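Local coordinates for protein transcriptional regulator, putative (Pseudomonas syringae pv. tomato, PDB 2R5F) that probably binds a sugar effector through this domain and so regulates transcription, as a putative DNA-binding member of the SorC family, at residues D192-P204 with V213-N225. Sequence-based numbering, arbitrary orientation.
Sequences DICLRYFDAQGKP and VVSMGLGKLRSIN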
ATOM      1  N   ASP A 192       5.361  -4.415   9.046  1.00 39.34           N
ATOM      2  CA  ASP A 192       4.573  -3.214   9.312  1.00 39.43           C
ATOM      3  C   ASP A 192       3.810  -2.795   8.074  1.00 39.70           C
ATOM      4  O   ASP A 192       4.250  -3.019   6.936  1.00 38.82           O
ATOM      5  CB  ASP A 192       5.466  -2.051   9.780  1.00 39.77           C
ATOM      6  CG  ASP A 192       6.161  -1.326   8.614  1.00 42.36           C
ATOM      7  OD1 ASP A 192       7.237  -1.772   8.176  1.00 45.88           O
ATOM      8  OD2 ASP A 192       5.656  -0.284   8.154  1.00 43.92           O
ATOM      9  N   ILE A 193       2.648  -2.199   8.325  1.00 39.92           N
ATOM     10  CA  ILE A 193       1.934  -1.403   7.344  1.00 39.34           C
ATOM     11  C   ILE A 193       1.824  -0.016   7.984  1.00 40.16           C
ATOM     12  O   ILE A 193       1.415   0.107   9.139  1.00 38.53           O
ATOM     13  CB  ILE A 193       0.531  -1.954   7.027  1.00 39.36           C
ATOM     14  CG1 ILE A 193       0.639  -3.285   6.266  1.00 39.12           C
ATOM     15  CG2 ILE A 193      -0.240  -0.913   6.229  1.00 37.12           C
ATOM     16  CD1 ILE A 193      -0.647  -4.072   6.105  1.00 37.22           C
ATOM     17  N   CYS A 194       2.246   1.002   7.239  1.00 41.03           N
ATOM     18  CA  CYS A 194       2.221   2.407   7.674  1.00 43.34           C
ATOM     19  C   CYS A 194       2.957   2.677   8.987  1.00 43.53           C
ATOM     20  O   CYS A 194       2.537   3.523   9.751  1.00 44.44           O
ATOM     21  CB  CYS A 194       0.788   2.939   7.766  1.00 43.36           C
ATOM     22  SG  CYS A 194      -0.067   3.028   6.168  1.00 45.88           S
ATOM     23  N   LEU A 195       4.055   1.960   9.224  1.00 43.75           N
ATOM     24  CA  LEU A 195       4.785   2.020  10.481  1.00 43.85           C
ATOM     25  C   LEU A 195       3.936   1.492  11.641  1.00 43.26           C
ATOM     26  O   LEU A 195       4.235   1.731  12.801  1.00 42.70           O
ATOM     27  CB  LEU A 195       5.286   3.445  10.762  1.00 44.60           C
ATOM     28  CG  LEU A 195       6.791   3.608  10.985  1.00 47.42           C
ATOM     29  CD1 LEU A 195       7.622   2.799   9.943  1.00 48.46           C
ATOM     30  CD2 LEU A 195       7.153   5.074  10.949  1.00 47.87           C
ATOM     31  N   ARG A 196       2.881   0.750  11.325  1.00 42.79           N
ATOM     32  CA  ARG A 196       2.172   0.001  12.366  1.00 41.94           C
ATOM     33  C   ARG A 196       2.583  -1.485  12.314  1.00 41.43           C
ATOM     34  O   ARG A 196       2.324  -2.162  11.346  1.00 40.58           O
ATOM     35  CB  ARG A 196       0.657   0.182  12.209  1.00 42.33           C
ATOM     36  CG  ARG A 196       0.181   1.660  12.180  1.00 42.70           C
ATOM     37  CD  ARG A 196       0.430   2.324  13.529  1.00 45.50           C
ATOM     38  NE  ARG A 196      -0.107   3.681  13.592  1.00 49.02           N
ATOM     39  CZ  ARG A 196      -0.935   4.123  14.536  1.00 50.26           C
ATOM     40  NH1 ARG A 196      -1.329   3.328  15.523  1.00 51.73           N
ATOM     41  NH2 ARG A 196      -1.378   5.368  14.492  1.00 52.46           N
ATOM     42  N   TYR A 197       3.193  -1.982  13.387  1.00 41.38           N
ATOM     43  CA  TYR A 197       3.786  -3.316  13.397  1.00 41.17           C
ATOM     44  C   TYR A 197       2.813  -4.415  13.809  1.00 40.42           C
ATOM     45  O   TYR A 197       1.909  -4.183  14.601  1.00 40.46           O
ATOM     46  CB  TYR A 197       5.062  -3.310  14.265  1.00 41.73           C
ATOM     47  CG  TYR A 197       6.198  -2.564  13.588  1.00 42.93           C
ATOM     48  CD1 TYR A 197       6.316  -1.172  13.684  1.00 44.25           C
ATOM     49  CD2 TYR A 197       7.125  -3.244  12.818  1.00 43.89           C
ATOM     50  CE1 TYR A 197       7.343  -0.488  13.034  1.00 43.88           C
ATOM     51  CE2 TYR A 197       8.152  -2.575  12.175  1.00 44.91           C
ATOM     52  CZ  TYR A 197       8.259  -1.201  12.281  1.00 44.70           C
ATOM     53  OH  TYR A 197       9.300  -0.571  11.613  1.00 44.31           O
ATOM     54  N   PHE A 198       3.005  -5.606  13.254  1.00 39.36           N
ATOM     55  CA  PHE A 198       2.174  -6.776  13.546  1.00 38.13           C
ATOM     56  C   PHE A 198       3.032  -8.031  13.632  1.00 38.18           C
ATOM     57  O   PHE A 198       4.168  -8.060  13.141  1.00 37.40           O
ATOM     58  CB  PHE A 198       1.078  -6.978  12.494  1.00 37.91           C
ATOM     59  CG  PHE A 198       1.578  -6.963  11.074  1.00 37.69           C
ATOM     60  CD1 PHE A 198       2.204  -8.075  10.523  1.00 36.38           C
ATOM     61  CD2 PHE A 198       1.430  -5.838  10.291  1.00 38.84           C
ATOM     62  CE1 PHE A 198       2.682  -8.065   9.227  1.00 35.91           C
ATOM     63  CE2 PHE A 198       1.899  -5.821   8.967  1.00 39.52           C
ATOM     64  CZ  PHE A 198       2.528  -6.928   8.439  1.00 36.75           C
ATOM     65  N   ASP A 199       2.479  -9.066  14.253  1.00 37.83           N
ATOM     66  CA  ASP A 199       3.215 -10.299  14.452  1.00 38.77           C
ATOM     67  C   ASP A 199       2.937 -11.294  13.312  1.00 38.75           C
ATOM     68  O   ASP A 199       2.262 -10.938  12.315  1.00 37.13           O
ATOM     69  CB  ASP A 199       3.013 -10.863  15.888  1.00 39.32           C
ATOM     70  CG  ASP A 199       1.682 -11.596  16.089  1.00 40.60           C
ATOM     71  OD1 ASP A 199       0.954 -11.885  15.112  1.00 42.94           O
ATOM     72  OD2 ASP A 199       1.385 -11.924  17.258  1.00 41.28           O
ATOM     73  N   ALA A 200       3.468 -12.511  13.459  1.00 38.45           N
ATOM     74  CA  ALA A 200       3.387 -13.539  12.415  1.00 39.32           C
ATOM     75  C   ALA A 200       1.954 -13.916  12.039  1.00 39.79           C
ATOM     76  O   ALA A 200       1.712 -14.389  10.928  1.00 40.07           O
ATOM     77  CB  ALA A 200       4.204 -14.780  12.803  1.00 38.57           C
ATOM     78  N   GLN A 201       1.008 -13.679  12.952  1.00 40.65           N
ATOM     79  CA  GLN A 201      -0.407 -13.929  12.664  1.00 41.38           C
ATOM     80  C   GLN A 201      -1.204 -12.673  12.401  1.00 40.74           C
ATOM     81  O   GLN A 201      -2.402 -12.733  12.203  1.00 41.04           O
ATOM     82  CB  GLN A 201      -1.060 -14.734  13.777  1.00 41.90           C
ATOM     83  CG  GLN A 201      -0.871 -16.244  13.621  1.00 45.35           C
ATOM     84  CD  GLN A 201      -1.030 -16.962  14.929  1.00 49.58           C
ATOM     85  OE1 GLN A 201      -1.052 -16.327  15.981  1.00 50.36           O
ATOM     86  NE2 GLN A 201      -1.139 -18.302  14.880  1.00 51.13           N
ATOM     87  N   GLY A 202      -0.539 -11.533  12.416  1.00 40.67           N
ATOM     88  CA  GLY A 202      -1.154 -10.291  11.982  1.00 40.77           C
ATOM     89  C   GLY A 202      -1.737  -9.489  13.116  1.00 40.84           C
ATOM     90  O   GLY A 202      -2.472  -8.518  12.889  1.00 40.83           O
ATOM     91  N   LYS A 203      -1.404  -9.894  14.338  1.00 40.50           N
ATOM     92  CA  LYS A 203      -1.831  -9.190  15.550  1.00 40.34           C
ATOM     93  C   LYS A 203      -0.905  -7.995  15.776  1.00 39.82           C
ATOM     94  O   LYS A 203       0.307  -8.152  15.730  1.00 39.42           O
ATOM     95  CB  LYS A 203      -1.762 -10.149  16.756  1.00 39.97           C
ATOM     96  CG  LYS A 203      -2.083  -9.485  18.117  1.00 41.59           C
ATOM     97  CD  LYS A 203      -1.565 -10.294  19.320  1.00 42.64           C
ATOM     98  CE  LYS A 203      -0.078 -10.011  19.604  1.00 47.06           C
ATOM     99  NZ  LYS A 203       0.428 -10.752  20.802  1.00 48.82           N
ATOM    100  N   PRO A 204      -1.462  -6.792  16.037  1.00 40.18           N
ATOM    101  CA  PRO A 204      -0.605  -5.612  16.263  1.00 40.07           C
ATOM    102  C   PRO A 204       0.392  -5.740  17.433  1.00 40.10           C
ATOM    103  O   PRO A 204       0.063  -6.337  18.462  1.00 40.19           O
ATOM    104  CB  PRO A 204      -1.622  -4.488  16.519  1.00 40.00           C
ATOM    105  CG  PRO A 204      -2.865  -4.944  15.813  1.00 39.45           C
ATOM    106  CD  PRO A 204      -2.890  -6.432  16.087  1.00 40.34           C
ATOM    107  N   VAL A 213       5.354  10.745  14.119  1.00 56.93           N
ATOM    108  CA  VAL A 213       4.682   9.801  13.209  1.00 56.62           C
ATOM    109  C   VAL A 213       3.144   9.874  13.277  1.00 56.52           C
ATOM    110  O   VAL A 213       2.504   9.484  14.273  1.00 57.19           O
ATOM    111  CB  VAL A 213       5.195   8.347  13.384  1.00 56.34           C
ATOM    112  CG1 VAL A 213       4.417   7.384  12.504  1.00 56.59           C
ATOM    113  CG2 VAL A 213       6.658   8.276  13.035  1.00 56.72           C
ATOM    114  N   VAL A 214       2.570  10.411  12.207  1.00 55.61           N
ATOM    115  CA  VAL A 214       1.129  10.422  12.010  1.00 54.59           C
ATOM    116  C   VAL A 214       0.893   9.325  11.005  1.00 54.32           C
ATOM    117  O   VAL A 214       1.602   9.252  10.008  1.00 54.15           O
ATOM    118  CB  VAL A 214       0.639  11.780  11.435  1.00 54.36           C
ATOM    119  CG1 VAL A 214      -0.839  11.710  11.061  1.00 53.20           C
ATOM    120  CG2 VAL A 214       0.922  12.919  12.416  1.00 53.78           C
ATOM    121  N   SER A 215      -0.070   8.455  11.277  1.00 53.97           N
ATOM    122  CA  SER A 215      -0.366   7.364  10.368  1.00 54.40           C
ATOM    123  C   SER A 215      -1.658   6.681  10.759  1.00 54.60           C
ATOM    124  O   SER A 215      -2.062   6.726  11.921  1.00 54.17           O
ATOM    125  CB  SER A 215       0.778   6.338  10.342  1.00 54.48           C
ATOM    126  OG  SER A 215       0.796   5.538  11.510  1.00 53.73           O
HETATM  127  N   MSE A 216      -2.294   6.033   9.789  1.00 54.74           N
HETATM  128  CA  MSE A 216      -3.492   5.250  10.063  1.00 55.98           C
HETATM  129  C   MSE A 216      -3.159   3.967  10.820  1.00 54.27           C
HETATM  130  O   MSE A 216      -2.127   3.317  10.540  1.00 54.18           O
HETATM  131  CB  MSE A 216      -4.187   4.901   8.760  1.00 55.65           C
HETATM  132  CG  MSE A 216      -5.598   4.413   8.967  1.00 57.36           C
HETATM  133 SE   MSE A 216      -6.260   3.732   7.313  0.80 62.82          SE
HETATM  134  CE  MSE A 216      -6.925   5.397   6.543  1.00 58.05           C
ATOM    135  N   GLY A 217      -4.038   3.605  11.758  1.00 53.20           N
ATOM    136  CA  GLY A 217      -3.875   2.421  12.609  1.00 51.31           C
ATOM    137  C   GLY A 217      -4.343   1.159  11.906  1.00 50.58           C
ATOM    138  O   GLY A 217      -5.022   1.241  10.875  1.00 50.24           O
ATOM    139  N   LEU A 218      -3.996  -0.006  12.461  1.00 49.29           N
ATOM    140  CA  LEU A 218      -4.269  -1.298  11.801  1.00 48.20           C
ATOM    141  C   LEU A 218      -5.737  -1.693  11.859  1.00 48.45           C
ATOM    142  O   LEU A 218      -6.271  -2.239  10.894  1.00 48.02           O
ATOM    143  CB  LEU A 218      -3.393  -2.416  12.355  1.00 47.33           C
ATOM    144  CG  LEU A 218      -1.911  -2.351  11.999  1.00 45.49           C
ATOM    145  CD1 LEU A 218      -1.088  -3.344  12.821  1.00 46.09           C
ATOM    146  CD2 LEU A 218      -1.693  -2.563  10.512  1.00 44.19           C
ATOM    147  N   GLY A 219      -6.375  -1.410  12.997  1.00 48.41           N
ATOM    148  CA  GLY A 219      -7.814  -1.560  13.155  1.00 48.70           C
ATOM    149  C   GLY A 219      -8.609  -0.743  12.151  1.00 48.49           C
ATOM    150  O   GLY A 219      -9.533  -1.263  11.539  1.00 48.73           O
ATOM    151  N   LYS A 220      -8.260   0.531  11.993  1.00 49.13           N
ATOM    152  CA  LYS A 220      -8.876   1.388  10.973  1.00 50.15           C
ATOM    153  C   LYS A 220      -8.666   0.803   9.564  1.00 50.08           C
ATOM    154  O   LYS A 220      -9.579   0.806   8.731  1.00 50.74           O
ATOM    155  CB  LYS A 220      -8.337   2.825  11.045  1.00 49.89           C
ATOM    156  CG  LYS A 220      -8.732   3.612  12.286  1.00 51.14           C
ATOM    157  CD  LYS A 220      -8.134   5.032  12.307  1.00 52.39           C
ATOM    158  CE  LYS A 220      -6.656   5.054  12.773  1.00 54.29           C
ATOM    159  NZ  LYS A 220      -6.538   4.623  14.211  1.00 54.68           N
ATOM    160  N   LEU A 221      -7.470   0.279   9.315  1.00 49.82           N
ATOM    161  CA  LEU A 221      -7.124  -0.283   8.012  1.00 49.69           C
ATOM    162  C   LEU A 221      -8.026  -1.457   7.671  1.00 50.26           C
ATOM    163  O   LEU A 221      -8.550  -1.546   6.568  1.00 50.58           O
ATOM    164  CB  LEU A 221      -5.661  -0.718   7.992  1.00 49.20           C
ATOM    165  CG  LEU A 221      -5.040  -1.219   6.687  1.00 48.56           C
ATOM    166  CD1 LEU A 221      -4.878  -0.080   5.677  1.00 42.95           C
ATOM    167  CD2 LEU A 221      -3.723  -1.919   6.979  1.00 48.91           C
ATOM    168  N   ARG A 222      -8.231  -2.337   8.640  1.00 51.07           N
ATOM    169  CA  ARG A 222      -8.988  -3.564   8.419  1.00 52.00           C
ATOM    170  C   ARG A 222     -10.421  -3.301   7.910  1.00 51.90           C
ATOM    171  O   ARG A 222     -10.914  -4.040   7.059  1.00 52.52           O
ATOM    172  CB  ARG A 222      -8.979  -4.421   9.690  1.00 52.08           C
ATOM    173  CG  ARG A 222      -8.957  -5.914   9.430  1.00 53.25           C
ATOM    174  CD  ARG A 222     -10.365  -6.492   9.418  1.00 56.78           C
ATOM    175  NE  ARG A 222     -10.383  -7.928   9.700  1.00 57.50           N
ATOM    176  CZ  ARG A 222     -10.257  -8.865   8.766  1.00 59.19           C
ATOM    177  NH1 ARG A 222     -10.094  -8.503   7.493  1.00 59.10           N
ATOM    178  NH2 ARG A 222     -10.289 -10.158   9.098  1.00 57.77           N
ATOM    179  N   SER A 223     -11.067  -2.246   8.406  1.00 51.85           N
ATOM    180  CA  SER A 223     -12.429  -1.885   7.995  1.00 51.45           C
ATOM    181  C   SER A 223     -12.577  -1.104   6.672  1.00 50.94           C
ATOM    182  O   SER A 223     -13.698  -0.796   6.267  1.00 51.48           O
ATOM    183  CB  SER A 223     -13.096  -1.075   9.112  1.00 51.63           C
ATOM    184  OG  SER A 223     -12.425   0.161   9.278  1.00 53.00           O
ATOM    185  N   ILE A 224     -11.479  -0.751   6.004  1.00 50.24           N
ATOM    186  CA  ILE A 224     -11.581  -0.003   4.738  1.00 48.92           C
ATOM    187  C   ILE A 224     -12.193  -0.877   3.631  1.00 48.61           C
ATOM    188  O   ILE A 224     -11.823  -2.051   3.485  1.00 48.85           O
ATOM    189  CB  ILE A 224     -10.222   0.651   4.330  1.00 48.67           C
ATOM    190  CG1 ILE A 224      -9.940   1.833   5.254  1.00 49.04           C
ATOM    191  CG2 ILE A 224     -10.239   1.133   2.883  1.00 47.86           C
ATOM    192  CD1 ILE A 224      -8.584   2.434   5.115  1.00 49.22           C
ATOM    193  N   ASN A 225     -13.145  -0.301   2.879  1.00 48.23           N
ATOM    194  CA  ASN A 225     -13.805  -0.966   1.740  1.00 47.72           C
ATOM    195  C   ASN A 225     -12.868  -1.908   0.944  1.00 46.85           C
ATOM    196  O   ASN A 225     -13.248  -3.026   0.590  1.00 46.86           O
ATOM    197  CB  ASN A 225     -14.446   0.073   0.787  1.00 47.71           C
ATOM    198  CG  ASN A 225     -15.826   0.567   1.260  1.00 50.47           C
ATOM    199  OD1 ASN A 225     -16.297   1.645   0.850  1.00 50.60           O
ATOM    200  ND2 ASN A 225     -16.482  -0.219   2.116  1.00 53.41           N
TER
HETATM  201  O   HOH W   1      -1.912   0.909   9.054  1.00 42.12           O
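R196 reaches across to S215 side-on and grips it with two nitrogens; arginine suits the place because NE and NH2, side by side, can meet a hydroxyl and a carbonyl together. R196 NE lies 2.9 Å from S215 OG in a nearly straight bond, the hydroxyl sitting in the guanidinium plane, while R196 NH2 reaches S215 O at 3.0 Å from above that carbonyl's plane, more bent (134°). Serine fits because its short hydroxyl can accept from R196 NE and donate, weakly, to C194 O. R196 CG, anti to the carbonyl carbon (chi1 -55°), lies 3.3 Å from M216 O, and the bend at chi2 turns the rest of the chain toward S215. One guanidinium face covers CA of G217, the N-cap residue of helix 218-222, where a side chain would run into the end of K220. M216 O accepts from a water at 2.8 Å, which also bonds weakly to I193 O, a carbonyl already taken by R196 N in the type I' hairpin turn. D192 OD2 receives L195 N in an Asx motif.

The branched apolar end of L218 can meet R196 CB, P204 and the F198 ring edge at once, with L218 CD1 3.8 Å from P204 CG. I193 crosses L221 at about a right angle. Strand 191-193 runs antiparallel to strand 155-162 and to its hairpin partner 196-198; strand 214-215 pairs antiparallel with 88-94. I193 and L221 also touch strand 155-162, while I193 and F198 pack on A243 of helix 237-245.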